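Secretory pathway GDP dissociation inhibitor (Saccharomyces cerevisiae, PDB 2BCG) regulates the GDP/GTP cycle of Rab GTPases such as SEC4 by inhibiting GDP dissociation, and extracts GDP-bound YPT7 from vacuolar membranes. Local coordinates at residues A[373-378]-A[394-399]. Sequence-based numbering, arbitrary orientation.
Sequences DKPHIE and MGIAEL
The methyl end of Met394 lies under one face of the His376 imidazole. Its CE sits almost over the ring centre, 3.6 Å from the centroid and 14° off the ring normal, which is a CH-pi contact. The closest ring atom is His376 CD2, 3.6 Å from Met394 CE. All five ring atoms lie at similar distances from the methyl, so it meets the whole face and not an edge. Met394 SD stands further back on the same side, 4.9 Å from the centroid, a long sulfur-aromatic approach in line with the ring normal. The methionine chain bends at both chi2 (-75°) and chi3 (-74°). This folds CE back beneath the imidazole. Met394 CB and CG come near the ring's far end, with CB 4.1 Å from His376 NE2 and CG 4.1 Å from His376 CE1.

The contact joins a short, weakly bonded helical turn, 375-378, to strand 391-402, an outermost strand of the mixed beta-sheet of this GDI-family protein. The turn rests on one face of the sheet near its border, through Met394 and Ile396 and through His376 on Ile311 of strand 303-317, which bonds to the edge strand through the backbones of Gly395 with Arg312 and Ala397 with Val310.

A smaller apolar contact lies beside the ring. Pro375 CB meets the end of Ile396, with CD1 4.1 Å away. The isoleucine branch that reaches it is extended, with CD1 anti to CA. Ile370 touches both Pro375 and Ile396.

At the end of the turn, Glu378 forms a salt bridge with Arg341 and accepts hydrogen bonds from Thr372 OG1 and the backbone N of Glu371.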
# COMPACT_ATOMS: atom_id res chain seq x y z
N ASP A 373 2.95 -7.26 32.59
CA ASP A 373 3.23 -5.91 33.03
C ASP A 373 4.58 -5.42 32.55
O ASP A 373 4.96 -4.28 32.81
CB ASP A 373 3.10 -5.83 34.54
CG ASP A 373 1.68 -6.18 35.01
OD1 ASP A 373 0.69 -5.68 34.42
OD2 ASP A 373 1.55 -6.97 35.96
N LYS A 374 5.31 -6.28 31.83
CA LYS A 374 6.62 -5.92 31.31
C LYS A 374 6.62 -6.28 29.83
O LYS A 374 7.16 -7.33 29.45
CB LYS A 374 7.73 -6.65 32.07
CG LYS A 374 7.92 -6.11 33.51
CD LYS A 374 9.07 -6.77 34.23
CE LYS A 374 9.19 -6.21 35.64
NZ LYS A 374 10.27 -6.93 36.41
N PRO A 375 5.97 -5.42 29.01
CA PRO A 375 5.72 -5.71 27.59
C PRO A 375 6.99 -6.10 26.82
O PRO A 375 6.96 -7.07 26.05
CB PRO A 375 5.10 -4.42 27.06
CG PRO A 375 4.42 -3.84 28.27
CD PRO A 375 5.36 -4.13 29.40
N HIS A 376 8.09 -5.37 27.05
CA HIS A 376 9.36 -5.65 26.37
C HIS A 376 9.85 -7.08 26.63
O HIS A 376 10.33 -7.77 25.71
CB HIS A 376 10.43 -4.62 26.76
CG HIS A 376 10.13 -3.22 26.31
ND1 HIS A 376 11.06 -2.20 26.35
CD2 HIS A 376 9.00 -2.67 25.79
CE1 HIS A 376 10.52 -1.09 25.89
NE2 HIS A 376 9.27 -1.35 25.54
N ILE A 377 9.69 -7.56 27.86
CA ILE A 377 10.12 -8.92 28.23
C ILE A 377 9.31 -10.02 27.50
O ILE A 377 9.82 -11.11 27.21
CB ILE A 377 10.08 -9.13 29.77
CG1 ILE A 377 11.06 -8.17 30.48
CG2 ILE A 377 10.29 -10.60 30.16
CD1 ILE A 377 12.20 -7.56 29.63
N GLU A 378 8.04 -9.73 27.20
CA GLU A 378 7.18 -10.70 26.52
C GLU A 378 7.77 -11.06 25.18
O GLU A 378 7.56 -12.18 24.69
CB GLU A 378 5.79 -10.12 26.29
CG GLU A 378 5.00 -10.04 27.58
CD GLU A 378 3.63 -9.41 27.38
OE1 GLU A 378 3.37 -8.40 28.05
OE2 GLU A 378 2.85 -9.92 26.54
N MET A 394 10.67 0.67 19.48
CA MET A 394 9.58 0.01 20.17
C MET A 394 8.40 0.96 20.30
O MET A 394 8.56 2.11 20.71
CB MET A 394 9.97 -0.35 21.61
CG MET A 394 11.36 -0.96 21.84
SD MET A 394 11.26 -2.63 21.28
CE MET A 394 10.32 -3.39 22.57
N GLY A 395 7.23 0.43 19.99
CA GLY A 395 5.99 1.21 20.09
C GLY A 395 4.89 0.32 20.65
O GLY A 395 4.91 -0.92 20.48
N ILE A 396 3.93 0.96 21.31
CA ILE A 396 2.75 0.25 21.82
C ILE A 396 1.52 1.01 21.32
O ILE A 396 1.47 2.24 21.42
CB ILE A 396 2.77 0.14 23.36
CG1 ILE A 396 4.00 -0.69 23.77
CG2 ILE A 396 1.45 -0.43 23.86
CD1 ILE A 396 4.21 -0.78 25.30
N ALA A 397 0.55 0.29 20.76
CA ALA A 397 -0.67 0.90 20.26
C ALA A 397 -1.90 0.30 20.97
O ALA A 397 -2.00 -0.92 21.10
CB ALA A 397 -0.78 0.70 18.75
N GLU A 398 -2.81 1.16 21.42
CA GLU A 398 -4.09 0.68 21.93
C GLU A 398 -5.03 0.54 20.75
O GLU A 398 -5.04 1.41 19.88
CB GLU A 398 -4.67 1.66 22.97
CG GLU A 398 -5.85 1.06 23.69
CD GLU A 398 -6.25 1.80 24.96
OE1 GLU A 398 -7.15 1.30 25.67
OE2 GLU A 398 -5.69 2.87 25.24
N LEU A 399 -5.76 -0.57 20.67
CA LEU A 399 -6.71 -0.80 19.58
C LEU A 399 -8.08 -0.20 19.87
O LEU A 399 -8.66 -0.43 20.95
CB LEU A 399 -6.87 -2.29 19.30
CG LEU A 399 -5.57 -3.03 19.01
CD1 LEU A 399 -5.98 -4.46 18.70
CD2 LEU A 399 -4.82 -2.36 17.84